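PDB 1SW6: regulatory protein SWI6 from Saccharomyces cerevisiae, which forms the shared subunit of the SBF and MBF complexes, which drive cell-cycle-dependent transcription, and is represented here by its ankyrin-repeat domain. Local coordinates for residues I28-D33 with S155-G160; P52-N57 with L123-D128; T285-A290 with S297-L302. All coordinates share one frame; numbering follows the deposited sequence.

Overall arrangement
The three contacts divide by chemistry as well as by place. Contact 1, partly buried, ties the chain's first strand region to a turn at the junction of two ankyrin repeats through charge and hydrogen bonds. Contact 2, at the surface, joins two loops by apolar packing of proline, valine and isoleucine. Contact 3, fully buried, packs two antiparallel helices with aliphatic side chains and a cysteine. No segment is shared: contacts 1 and 2 adjoin near the first repeat, centres about 16 Å apart, Tyr159 meeting Pro52, whereas contact 3 lies within the fourth, across the chain's centre, about 30 Å from contact 1 and 37 Å from contact 2, centre to centre.

Contact 1. Residues I28-D33 with S155-G160; sequences ITFTHD and SNRLYG
Asp33 and Arg157 form a side-on salt bridge that fastens the segment following strand 27-29 to the turn where the first and second ankyrin repeats meet. The arginine presents NE and NH2 to the two carboxylate oxygens: Arg157 NE lies 2.7 Å from Asp33 OD1, and Arg157 NH2 lies 2.8 Å from Asp33 OD2. Each oxygen uses its syn lone pair, and the carboxylate and guanidinium planes are only 16° apart. Asp33 CG sits between its own backbone N and carbonyl carbon (chi1 49°), which sets the carboxylate carbon on the side of Arg157, while a bend at chi3 of Arg157 turns NE back toward the acid. The anti lone pair of Asp33 OD1 takes a further, nearly straight bond from the backbone N of Arg157 at 3.0 Å. Three bonds thus hold the carboxylate, which would probably favour its ionised form. Arg157 NH2 also donates to Phe30 O at 3.0 Å, approaching from above the carbonyl plane, and NH1 donates to Tyr189 O and to a water that in turn accepts from Phe30 N. The guanidinium is thereby fixed at several points of its rim.

His32 makes a separate link. His32 NE2 donates in the ring plane to Ser155 O at 2.8 Å, with an N-H...O angle of 162°, and Asp33 CG lies over one face of the imidazole, toward its rim. Beside the salt bridge, Asp33 CB packs 3.6 Å from Asn156 CG, against an amide held by an Asx turn: Asn156 OD1 accepts from Leu158 N at 2.7 Å, in the plane of the side-chain carbonyl.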
ATOM      1  N   ILE A  28     -22.487  15.565 -12.424  1.00 51.04           N
ATOM      2  CA  ILE A  28     -22.233  16.782 -11.665  1.00 49.75           C
ATOM      3  C   ILE A  28     -20.776  17.156 -11.910  1.00 49.50           C
ATOM      4  O   ILE A  28     -19.871  16.359 -11.660  1.00 49.70           O
ATOM      5  CB  ILE A  28     -22.491  16.528 -10.186  1.00 50.57           C
ATOM      6  CG1 ILE A  28     -23.898  15.944 -10.026  1.00 50.93           C
ATOM      7  CG2 ILE A  28     -22.354  17.821  -9.394  1.00 49.80           C
ATOM      8  CD1 ILE A  28     -24.243  15.551  -8.607  1.00 52.89           C
ATOM      9  N   THR A  29     -20.545  18.367 -12.398  1.00 48.38           N
ATOM     10  CA  THR A  29     -19.195  18.795 -12.731  1.00 48.55           C
ATOM     11  C   THR A  29     -18.557  19.847 -11.826  1.00 48.78           C
ATOM     12  O   THR A  29     -19.249  20.591 -11.140  1.00 48.99           O
ATOM     13  CB  THR A  29     -19.165  19.311 -14.174  1.00 49.63           C
ATOM     14  OG1 THR A  29     -20.130  20.364 -14.320  1.00 50.04           O
ATOM     15  CG2 THR A  29     -19.518  18.186 -15.151  1.00 49.62           C
ATOM     16  N   PHE A  30     -17.225  19.887 -11.838  1.00 48.24           N
ATOM     17  CA  PHE A  30     -16.446  20.839 -11.050  1.00 48.26           C
ATOM     18  C   PHE A  30     -15.283  21.329 -11.914  1.00 49.32           C
ATOM     19  O   PHE A  30     -14.755  20.570 -12.737  1.00 49.25           O
ATOM     20  CB  PHE A  30     -15.907  20.174  -9.778  1.00 48.33           C
ATOM     21  CG  PHE A  30     -16.962  19.486  -8.955  1.00 47.00           C
ATOM     22  CD1 PHE A  30     -17.438  18.230  -9.317  1.00 46.25           C
ATOM     23  CD2 PHE A  30     -17.498  20.105  -7.829  1.00 47.61           C
ATOM     24  CE1 PHE A  30     -18.432  17.600  -8.574  1.00 46.95           C
ATOM     25  CE2 PHE A  30     -18.498  19.485  -7.071  1.00 47.57           C
ATOM     26  CZ  PHE A  30     -18.967  18.229  -7.446  1.00 47.60           C
ATOM     27  N   THR A  31     -14.881  22.586 -11.744  1.00 49.83           N
ATOM     28  CA  THR A  31     -13.785  23.127 -12.554  1.00 50.58           C
ATOM     29  C   THR A  31     -12.636  23.780 -11.792  1.00 51.10           C
ATOM     30  O   THR A  31     -11.690  24.282 -12.405  1.00 51.31           O
ATOM     31  CB  THR A  31     -14.307  24.153 -13.591  1.00 50.99           C
ATOM     32  OG1 THR A  31     -15.172  25.097 -12.941  1.00 50.21           O
ATOM     33  CG2 THR A  31     -15.056  23.446 -14.715  1.00 50.58           C
ATOM     34  N   HIS A  32     -12.704  23.766 -10.465  1.00 51.40           N
ATOM     35  CA  HIS A  32     -11.653  24.371  -9.653  1.00 52.16           C
ATOM     36  C   HIS A  32     -10.254  23.924 -10.081  1.00 52.55           C
ATOM     37  O   HIS A  32      -9.289  24.672  -9.941  1.00 53.37           O
ATOM     38  CB  HIS A  32     -11.856  24.021  -8.180  1.00 51.87           C
ATOM     39  CG  HIS A  32     -11.782  22.553  -7.903  1.00 51.60           C
ATOM     40  ND1 HIS A  32     -12.888  21.731  -7.943  1.00 52.60           N
ATOM     41  CD2 HIS A  32     -10.727  21.752  -7.624  1.00 51.68           C
ATOM     42  CE1 HIS A  32     -12.517  20.486  -7.701  1.00 52.75           C
ATOM     43  NE2 HIS A  32     -11.210  20.471  -7.504  1.00 52.52           N
ATOM     44  N   ASP A  33     -10.147  22.702 -10.595  1.00 52.91           N
ATOM     45  CA  ASP A  33      -8.858  22.157 -11.019  1.00 53.09           C
ATOM     46  C   ASP A  33      -8.672  22.141 -12.527  1.00 53.86           C
ATOM     47  O   ASP A  33      -7.630  21.712 -13.026  1.00 52.46           O
ATOM     48  CB  ASP A  33      -8.689  20.732 -10.477  1.00 51.44           C
ATOM     49  CG  ASP A  33      -9.898  19.850 -10.752  1.00 51.34           C
ATOM     50  OD1 ASP A  33      -9.888  18.676 -10.332  1.00 50.27           O
ATOM     51  OD2 ASP A  33     -10.864  20.321 -11.382  1.00 50.42           O
ATOM     52  N   SER A 155     -10.313  19.348  -3.777  1.00 46.83           N
ATOM     53  CA  SER A 155      -9.250  18.421  -4.124  1.00 46.39           C
ATOM     54  C   SER A 155      -8.995  18.436  -5.629  1.00 46.37           C
ATOM     55  O   SER A 155      -9.912  18.223  -6.428  1.00 45.75           O
ATOM     56  CB  SER A 155      -9.605  17.006  -3.671  1.00 46.40           C
ATOM     57  OG  SER A 155      -9.636  16.924  -2.259  1.00 47.44           O
ATOM     58  N   ASN A 156      -7.745  18.691  -6.000  1.00 45.11           N
ATOM     59  CA  ASN A 156      -7.337  18.733  -7.399  1.00 45.88           C
ATOM     60  C   ASN A 156      -7.183  17.293  -7.880  1.00 45.57           C
ATOM     61  O   ASN A 156      -6.387  16.519  -7.338  1.00 46.45           O
ATOM     62  CB  ASN A 156      -6.006  19.472  -7.525  1.00 46.38           C
ATOM     63  CG  ASN A 156      -5.605  19.717  -8.963  1.00 47.87           C
ATOM     64  OD1 ASN A 156      -5.681  18.822  -9.807  1.00 45.67           O
ATOM     65  ND2 ASN A 156      -5.154  20.940  -9.249  1.00 48.77           N
ATOM     66  N   ARG A 157      -7.942  16.936  -8.905  1.00 44.04           N
ATOM     67  CA  ARG A 157      -7.918  15.581  -9.432  1.00 42.85           C
ATOM     68  C   ARG A 157      -6.787  15.312 -10.414  1.00 42.91           C
ATOM     69  O   ARG A 157      -6.556  14.170 -10.800  1.00 42.72           O
ATOM     70  CB  ARG A 157      -9.259  15.292 -10.104  1.00 43.00           C
ATOM     71  CG  ARG A 157     -10.442  15.486  -9.170  1.00 42.77           C
ATOM     72  CD  ARG A 157     -11.745  15.621  -9.934  1.00 42.92           C
ATOM     73  NE  ARG A 157     -11.767  16.829 -10.757  1.00 40.93           N
ATOM     74  CZ  ARG A 157     -12.832  17.255 -11.426  1.00 40.78           C
ATOM     75  NH1 ARG A 157     -13.969  16.569 -11.371  1.00 40.39           N
ATOM     76  NH2 ARG A 157     -12.764  18.373 -12.143  1.00 40.47           N
ATOM     77  N   LEU A 158      -6.067  16.355 -10.808  1.00 42.58           N
ATOM     78  CA  LEU A 158      -5.003  16.183 -11.788  1.00 42.64           C
ATOM     79  C   LEU A 158      -3.608  15.842 -11.259  1.00 42.42           C
ATOM     80  O   LEU A 158      -2.715  15.526 -12.042  1.00 42.19           O
ATOM     81  CB  LEU A 158      -4.919  17.437 -12.669  1.00 41.99           C
ATOM     82  CG  LEU A 158      -6.186  17.880 -13.418  1.00 43.57           C
ATOM     83  CD1 LEU A 158      -5.819  18.973 -14.419  1.00 43.14           C
ATOM     84  CD2 LEU A 158      -6.807  16.702 -14.157  1.00 43.09           C
ATOM     85  N   TYR A 159      -3.420  15.897  -9.944  1.00 41.99           N
ATOM     86  CA  TYR A 159      -2.106  15.617  -9.366  1.00 41.40           C
ATOM     87  C   TYR A 159      -1.628  14.178  -9.486  1.00 40.09           C
ATOM     88  O   TYR A 159      -2.335  13.242  -9.122  1.00 39.92           O
ATOM     89  CB  TYR A 159      -2.075  16.018  -7.886  1.00 43.85           C
ATOM     90  CG  TYR A 159      -1.981  17.506  -7.637  1.00 45.70           C
ATOM     91  CD1 TYR A 159      -0.973  18.266  -8.226  1.00 47.51           C
ATOM     92  CD2 TYR A 159      -2.875  18.148  -6.789  1.00 46.55           C
ATOM     93  CE1 TYR A 159      -0.859  19.625  -7.977  1.00 47.90           C
ATOM     94  CE2 TYR A 159      -2.768  19.508  -6.531  1.00 47.89           C
ATOM     95  CZ  TYR A 159      -1.760  20.236  -7.127  1.00 48.24           C
ATOM     96  OH  TYR A 159      -1.647  21.581  -6.885  1.00 52.14           O
ATOM     97  N   GLY A 160      -0.417  14.007 -10.003  1.00 39.13           N
ATOM     98  CA  GLY A 160       0.148  12.677 -10.114  1.00 38.58           C
ATOM     99  C   GLY A 160       0.969  12.418  -8.859  1.00 40.32           C
ATOM    100  O   GLY A 160       1.337  13.361  -8.146  1.00 39.09           O
TER
HETATM  101  O   HOH W   1     -16.045  17.650 -13.310  1.00 45.79           O
HETATM  102  O   HOH W   2      -4.642  22.587 -11.525  1.00 57.11           O

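Contact 2. Residues P52-N57 with L123-D128; sequences PVVNDN and LNIPVD
Val54 and Ile125 provide the nearest pair of CA atoms, 6.0 Å apart, in a junction of two irregular loops. Segment 52-57 folds through an inverse gamma turn centred on Val53, its Val54 N to Pro52 O bond being weak, and then reaches Asp56, the N-cap of helix 57-71; Asp56 OD1 accepts from Gln59 N. Segment 123-128 is likewise without regular structure and runs toward helix 134-140 in the ankyrin-repeat region. The contact thus sets the loop that leads into helix 57-71 against the loop that leads into the first repeats, by packing alone.

Among the side chains, the valine and isoleucine cross at about a right angle. Val54 CG2, anti to the carbonyl carbon, lies against both branches of the isoleucine, 3.2 Å from Ile125 CG2 and 3.4 Å from Ile125 CG1, both tighter than ordinary van der Waals contact. Val54 CG1 adds a contact with Ile125 CD1 at 3.9 Å. Ile125 also touches Gln59 and Leu63 of helix 57-71, which carries the packing away from the loops. An alanine here would lose CG1, CG2 and CD1, and would probably open a gap beside the methyls of Val54 and weaken the packing of this loop on helix 57-71.

The two prolines form the other half of the contact. Their rings pass each other in opposite directions, Pro52 CG coming 3.7 Å from Pro126 CD. Val54 CG2 reaches the same Pro126 CD at 3.6 Å, while on the other ring Pro52 CG rests 3.4 Å from the backbone Asn124 O.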
ATOM      1  N   PRO A  52       2.746  18.198  -5.699  1.00 63.64           N
ATOM      2  CA  PRO A  52       3.064  19.470  -5.049  1.00 66.19           C
ATOM      3  C   PRO A  52       4.117  19.342  -3.950  1.00 68.76           C
ATOM      4  O   PRO A  52       4.081  18.411  -3.143  1.00 69.07           O
ATOM      5  CB  PRO A  52       1.706  19.941  -4.532  1.00 65.47           C
ATOM      6  CG  PRO A  52       0.953  18.657  -4.320  1.00 64.80           C
ATOM      7  CD  PRO A  52       1.325  17.851  -5.524  1.00 63.40           C
ATOM      8  N   VAL A  53       5.074  20.263  -3.941  1.00 71.50           N
ATOM      9  CA  VAL A  53       6.118  20.243  -2.924  1.00 74.11           C
ATOM     10  C   VAL A  53       5.687  21.174  -1.801  1.00 75.75           C
ATOM     11  O   VAL A  53       6.236  22.262  -1.621  1.00 75.95           O
ATOM     12  CB  VAL A  53       7.477  20.717  -3.478  1.00 74.07           C
ATOM     13  CG1 VAL A  53       8.545  20.566  -2.402  1.00 73.19           C
ATOM     14  CG2 VAL A  53       7.846  19.914  -4.721  1.00 73.62           C
ATOM     15  N   VAL A  54       4.686  20.730  -1.053  1.00 77.68           N
ATOM     16  CA  VAL A  54       4.147  21.504   0.050  1.00 79.60           C
ATOM     17  C   VAL A  54       5.221  21.989   1.004  1.00 80.52           C
ATOM     18  O   VAL A  54       6.083  21.224   1.438  1.00 80.82           O
ATOM     19  CB  VAL A  54       3.114  20.687   0.832  1.00 79.57           C
ATOM     20  CG1 VAL A  54       2.598  21.492   2.021  1.00 79.86           C
ATOM     21  CG2 VAL A  54       1.972  20.304  -0.099  1.00 80.07           C
ATOM     22  N   ASN A  55       5.152  23.274   1.323  1.00 82.04           N
ATOM     23  CA  ASN A  55       6.100  23.904   2.226  1.00 83.25           C
ATOM     24  C   ASN A  55       5.631  23.833   3.678  1.00 83.08           C
ATOM     25  O   ASN A  55       6.323  23.266   4.530  1.00 83.89           O
ATOM     26  CB  ASN A  55       6.318  25.365   1.816  1.00 84.66           C
ATOM     27  CG  ASN A  55       7.186  26.127   2.802  1.00 86.18           C
ATOM     28  OD1 ASN A  55       6.728  26.522   3.880  1.00 86.42           O
ATOM     29  ND2 ASN A  55       8.451  26.332   2.440  1.00 86.71           N
ATOM     30  N   ASP A  56       4.456  24.395   3.958  1.00 81.94           N
ATOM     31  CA  ASP A  56       3.918  24.393   5.318  1.00 80.65           C
ATOM     32  C   ASP A  56       3.773  22.976   5.873  1.00 79.02           C
ATOM     33  O   ASP A  56       2.813  22.269   5.554  1.00 78.74           O
ATOM     34  CB  ASP A  56       2.558  25.094   5.359  1.00 81.65           C
ATOM     35  CG  ASP A  56       2.095  25.385   6.777  1.00 82.94           C
ATOM     36  OD1 ASP A  56       2.160  24.472   7.631  1.00 83.52           O
ATOM     37  OD2 ASP A  56       1.663  26.528   7.039  1.00 83.97           O
ATOM     38  N   ASN A  57       4.731  22.574   6.705  1.00 76.85           N
ATOM     39  CA  ASN A  57       4.726  21.251   7.313  1.00 74.70           C
ATOM     40  C   ASN A  57       3.549  21.047   8.258  1.00 73.14           C
ATOM     41  O   ASN A  57       3.098  19.923   8.467  1.00 72.46           O
ATOM     42  CB  ASN A  57       6.027  21.015   8.078  1.00 75.29           C
ATOM     43  CG  ASN A  57       5.984  19.753   8.919  1.00 75.85           C
ATOM     44  OD1 ASN A  57       5.833  18.643   8.397  1.00 75.83           O
ATOM     45  ND2 ASN A  57       6.109  19.916  10.231  1.00 76.59           N
ATOM     46  N   LEU A 123      -6.241  20.390   1.117  1.00 54.18           N
ATOM     47  CA  LEU A 123      -6.426  19.023   0.624  1.00 51.83           C
ATOM     48  C   LEU A 123      -5.457  18.583  -0.461  1.00 51.27           C
ATOM     49  O   LEU A 123      -5.415  17.405  -0.814  1.00 50.00           O
ATOM     50  CB  LEU A 123      -7.848  18.845   0.086  1.00 51.48           C
ATOM     51  CG  LEU A 123      -9.006  19.174   1.022  1.00 50.01           C
ATOM     52  CD1 LEU A 123     -10.305  19.094   0.248  1.00 49.96           C
ATOM     53  CD2 LEU A 123      -9.002  18.214   2.197  1.00 49.88           C
ATOM     54  N   ASN A 124      -4.674  19.518  -0.983  1.00 50.66           N
ATOM     55  CA  ASN A 124      -3.749  19.200  -2.057  1.00 51.12           C
ATOM     56  C   ASN A 124      -2.283  19.115  -1.622  1.00 51.91           C
ATOM     57  O   ASN A 124      -1.410  19.817  -2.150  1.00 50.69           O
ATOM     58  CB  ASN A 124      -3.945  20.223  -3.181  1.00 51.56           C
ATOM     59  CG  ASN A 124      -5.383  20.239  -3.700  1.00 51.48           C
ATOM     60  OD1 ASN A 124      -6.034  21.284  -3.738  1.00 51.36           O
ATOM     61  ND2 ASN A 124      -5.882  19.070  -4.095  1.00 49.87           N
ATOM     62  N   ILE A 125      -2.034  18.224  -0.666  1.00 51.83           N
ATOM     63  CA  ILE A 125      -0.706  17.990  -0.110  1.00 52.44           C
ATOM     64  C   ILE A 125      -0.406  16.493  -0.121  1.00 52.67           C
ATOM     65  O   ILE A 125      -1.255  15.682   0.246  1.00 52.27           O
ATOM     66  CB  ILE A 125      -0.635  18.443   1.370  1.00 52.71           C
ATOM     67  CG1 ILE A 125      -0.973  19.927   1.489  1.00 53.91           C
ATOM     68  CG2 ILE A 125       0.738  18.134   1.949  1.00 53.46           C
ATOM     69  CD1 ILE A 125      -1.068  20.408   2.923  1.00 54.47           C
ATOM     70  N   PRO A 126       0.803  16.102  -0.550  1.00 52.75           N
ATOM     71  CA  PRO A 126       1.080  14.662  -0.538  1.00 53.80           C
ATOM     72  C   PRO A 126       0.989  14.207   0.925  1.00 55.01           C
ATOM     73  O   PRO A 126       1.422  14.924   1.831  1.00 54.08           O
ATOM     74  CB  PRO A 126       2.495  14.577  -1.101  1.00 53.09           C
ATOM     75  CG  PRO A 126       2.544  15.752  -2.047  1.00 53.78           C
ATOM     76  CD  PRO A 126       1.865  16.846  -1.249  1.00 52.75           C
ATOM     77  N   VAL A 127       0.422  13.027   1.154  1.00 55.81           N
ATOM     78  CA  VAL A 127       0.249  12.523   2.511  1.00 56.93           C
ATOM     79  C   VAL A 127       1.213  11.400   2.894  1.00 57.65           C
ATOM     80  O   VAL A 127       1.267  10.980   4.050  1.00 58.66           O
ATOM     81  CB  VAL A 127      -1.222  12.077   2.717  1.00 56.47           C
ATOM     82  CG1 VAL A 127      -1.370  11.227   3.960  1.00 57.44           C
ATOM     83  CG2 VAL A 127      -2.098  13.305   2.832  1.00 56.36           C
ATOM     84  N   ASP A 128       1.988  10.920   1.934  1.00 57.89           N
ATOM     85  CA  ASP A 128       2.929   9.862   2.242  1.00 58.39           C
ATOM     86  C   ASP A 128       4.203   9.974   1.425  1.00 59.28           C
ATOM     87  O   ASP A 128       4.450  10.984   0.767  1.00 59.60           O
ATOM     88  CB  ASP A 128       2.274   8.493   2.034  1.00 56.94           C
ATOM     89  CG  ASP A 128       1.938   8.217   0.585  1.00 56.86           C
ATOM     90  OD1 ASP A 128       1.028   7.398   0.347  1.00 56.06           O
ATOM     91  OD2 ASP A 128       2.585   8.800  -0.315  1.00 55.90           O
TER

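Contact 3. Residues T285-A290 with S297-L302; sequences TCLNIA and SIVDAL
Leu302 meets Leu287 and Cys286 with an extended side chain: CG stands anti to its own carbonyl carbon (chi1 -78°), and CD1 is anti to CA (chi2 175°). In Leu287, CG lies anti to the backbone N, and the turn at chi2 then places CD1 near Val299 and Leu302. The two leucines slide past each other in opposite directions, with Leu287 CD1 and Leu302 CD1 4.2 Å apart. The fork of Leu302 straddles the thiol: CD1 and CD2 of Leu302 each lie 3.9 Å from Cys286 SG. Leu302 CD1 also settles 3.8 Å from Leu287 CA, so it meets backbone as well as side chain.

The helices belong to the fourth ankyrin repeat and pack as its antiparallel pair. The axes of the short segments 286-290 and 297-302 approach to 9.6 Å, at 153° between their directions. At the other end of the contact, the small Ala290 is consistent with the close approach there: its CA is nearest that of Val299, and Ala290 CB meets Val299 CG2 at 4.1 Å. The same methyl, Val299 CG2, lies 3.7 Å from Ala290 O. Ile298 CG2 and Leu302 CD1 also lie near the alanine methyl.

The sequence TCLN stands where many ankyrin repeats carry TPLH. Thr285 is the N-cap, its OG1 accepting from Asn288 N; the side chain of Asn288 starts away from the second helix, and its ND2 donates to Leu317 O in the fifth repeat. Beyond the pair, Ile298 and Leu302 touch Leu225 of helix 218-234. Every residue that touches here is buried, and the side chains that meet are aliphatic apart from one thiol; the association therefore rests on shape and exclusion of water rather than on directional bonds, with the polar capping and inter-repeat bonds made outside this helix-helix interface.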
ATOM      1  N   THR A 285       1.938  -0.195 -26.850  1.00 38.80           N
ATOM      2  CA  THR A 285       0.540   0.173 -26.766  1.00 37.57           C
ATOM      3  C   THR A 285       0.043  -0.771 -25.666  1.00 38.19           C
ATOM      4  O   THR A 285       0.737  -1.734 -25.327  1.00 36.16           O
ATOM      5  CB  THR A 285      -0.199  -0.143 -28.057  1.00 35.55           C
ATOM      6  OG1 THR A 285      -0.003  -1.517 -28.386  1.00 33.79           O
ATOM      7  CG2 THR A 285       0.296   0.736 -29.184  1.00 34.60           C
ATOM      8  N   CYS A 286      -1.132  -0.519 -25.098  1.00 37.76           N
ATOM      9  CA  CYS A 286      -1.604  -1.420 -24.061  1.00 37.09           C
ATOM     10  C   CYS A 286      -1.763  -2.815 -24.670  1.00 36.63           C
ATOM     11  O   CYS A 286      -1.547  -3.830 -24.007  1.00 37.66           O
ATOM     12  CB  CYS A 286      -2.912  -0.908 -23.432  1.00 38.25           C
ATOM     13  SG  CYS A 286      -4.366  -0.728 -24.500  1.00 38.58           S
ATOM     14  N   LEU A 287      -2.095  -2.866 -25.951  1.00 35.75           N
ATOM     15  CA  LEU A 287      -2.249  -4.151 -26.625  1.00 35.40           C
ATOM     16  C   LEU A 287      -0.934  -4.935 -26.662  1.00 35.62           C
ATOM     17  O   LEU A 287      -0.933  -6.157 -26.495  1.00 33.81           O
ATOM     18  CB  LEU A 287      -2.748  -3.948 -28.059  1.00 34.15           C
ATOM     19  CG  LEU A 287      -2.864  -5.221 -28.892  1.00 35.51           C
ATOM     20  CD1 LEU A 287      -3.860  -6.184 -28.232  1.00 34.54           C
ATOM     21  CD2 LEU A 287      -3.293  -4.864 -30.314  1.00 33.39           C
ATOM     22  N   ASN A 288       0.174  -4.231 -26.896  1.00 37.29           N
ATOM     23  CA  ASN A 288       1.491  -4.869 -26.971  1.00 38.35           C
ATOM     24  C   ASN A 288       1.921  -5.398 -25.599  1.00 38.23           C
ATOM     25  O   ASN A 288       2.565  -6.439 -25.506  1.00 39.03           O
ATOM     26  CB  ASN A 288       2.537  -3.887 -27.518  1.00 38.08           C
ATOM     27  CG  ASN A 288       3.634  -4.594 -28.321  1.00 40.30           C
ATOM     28  OD1 ASN A 288       3.693  -5.821 -28.351  1.00 40.17           O
ATOM     29  ND2 ASN A 288       4.507  -3.820 -28.969  1.00 39.07           N
ATOM     30  N   ILE A 289       1.571  -4.672 -24.537  1.00 38.68           N
ATOM     31  CA  ILE A 289       1.877  -5.094 -23.172  1.00 37.28           C
ATOM     32  C   ILE A 289       1.025  -6.327 -22.882  1.00 37.76           C
ATOM     33  O   ILE A 289       1.476  -7.289 -22.252  1.00 37.89           O
ATOM     34  CB  ILE A 289       1.508  -3.989 -22.151  1.00 38.76           C
ATOM     35  CG1 ILE A 289       2.534  -2.849 -22.219  1.00 38.11           C
ATOM     36  CG2 ILE A 289       1.394  -4.581 -20.742  1.00 37.57           C
ATOM     37  CD1 ILE A 289       2.152  -1.628 -21.411  1.00 37.54           C
ATOM     38  N   ALA A 290      -0.212  -6.296 -23.357  1.00 36.16           N
ATOM     39  CA  ALA A 290      -1.140  -7.394 -23.150  1.00 36.10           C
ATOM     40  C   ALA A 290      -0.729  -8.663 -23.901  1.00 36.57           C
ATOM     41  O   ALA A 290      -0.896  -9.767 -23.393  1.00 33.83           O
ATOM     42  CB  ALA A 290      -2.558  -6.968 -23.576  1.00 35.76           C
ATOM     43  N   SER A 297      -7.832 -13.325 -22.751  1.00 52.99           N
ATOM     44  CA  SER A 297      -9.101 -12.666 -22.481  1.00 51.08           C
ATOM     45  C   SER A 297      -9.095 -11.170 -22.810  1.00 48.22           C
ATOM     46  O   SER A 297      -9.915 -10.704 -23.594  1.00 47.18           O
ATOM     47  CB  SER A 297      -9.483 -12.866 -21.014  1.00 52.12           C
ATOM     48  OG  SER A 297     -10.579 -12.038 -20.662  1.00 55.74           O
ATOM     49  N   ILE A 298      -8.167 -10.422 -22.218  1.00 45.19           N
ATOM     50  CA  ILE A 298      -8.105  -8.988 -22.446  1.00 43.44           C
ATOM     51  C   ILE A 298      -7.490  -8.631 -23.809  1.00 42.25           C
ATOM     52  O   ILE A 298      -7.732  -7.551 -24.339  1.00 39.85           O
ATOM     53  CB  ILE A 298      -7.371  -8.285 -21.266  1.00 45.10           C
ATOM     54  CG1 ILE A 298      -7.774  -6.813 -21.209  1.00 44.74           C
ATOM     55  CG2 ILE A 298      -5.870  -8.434 -21.400  1.00 46.00           C
ATOM     56  CD1 ILE A 298      -7.461  -6.159 -19.892  1.00 45.57           C
ATOM     57  N   VAL A 299      -6.721  -9.550 -24.390  1.00 40.44           N
ATOM     58  CA  VAL A 299      -6.140  -9.319 -25.711  1.00 38.85           C
ATOM     59  C   VAL A 299      -7.285  -9.253 -26.730  1.00 38.53           C
ATOM     60  O   VAL A 299      -7.335  -8.350 -27.567  1.00 37.31           O
ATOM     61  CB  VAL A 299      -5.201 -10.465 -26.135  1.00 38.21           C
ATOM     62  CG1 VAL A 299      -4.830 -10.310 -27.613  1.00 37.10           C
ATOM     63  CG2 VAL A 299      -3.963 -10.471 -25.266  1.00 37.57           C
ATOM     64  N   ASP A 300      -8.196 -10.220 -26.659  1.00 38.31           N
ATOM     65  CA  ASP A 300      -9.333 -10.262 -27.573  1.00 39.63           C
ATOM     66  C   ASP A 300     -10.275  -9.084 -27.361  1.00 38.39           C
ATOM     67  O   ASP A 300     -10.782  -8.520 -28.323  1.00 37.40           O
ATOM     68  CB  ASP A 300     -10.105 -11.573 -27.416  1.00 42.65           C
ATOM     69  CG  ASP A 300      -9.355 -12.769 -27.997  1.00 48.53           C
ATOM     70  OD1 ASP A 300      -9.850 -13.907 -27.836  1.00 49.70           O
ATOM     71  OD2 ASP A 300      -8.275 -12.576 -28.613  1.00 49.36           O
ATOM     72  N   ALA A 301     -10.514  -8.711 -26.105  1.00 36.83           N
ATOM     73  CA  ALA A 301     -11.398  -7.578 -25.830  1.00 36.10           C
ATOM     74  C   ALA A 301     -10.843  -6.322 -26.513  1.00 35.67           C
ATOM     75  O   ALA A 301     -11.579  -5.591 -27.183  1.00 34.32           O
ATOM     76  CB  ALA A 301     -11.520  -7.356 -24.341  1.00 34.45           C
ATOM     77  N   LEU A 302      -9.540  -6.085 -26.352  1.00 33.94           N
ATOM     78  CA  LEU A 302      -8.889  -4.927 -26.960  1.00 34.31           C
ATOM     79  C   LEU A 302      -8.913  -4.970 -28.486  1.00 34.52           C
ATOM     80  O   LEU A 302      -9.081  -3.934 -29.137  1.00 33.94           O
ATOM     81  CB  LEU A 302      -7.432  -4.823 -26.512  1.00 33.43           C
ATOM     82  CG  LEU A 302      -7.109  -4.268 -25.131  1.00 33.78           C
ATOM     83  CD1 LEU A 302      -5.617  -4.392 -24.908  1.00 31.68           C
ATOM     84  CD2 LEU A 302      -7.568  -2.808 -25.024  1.00 32.42           C
TER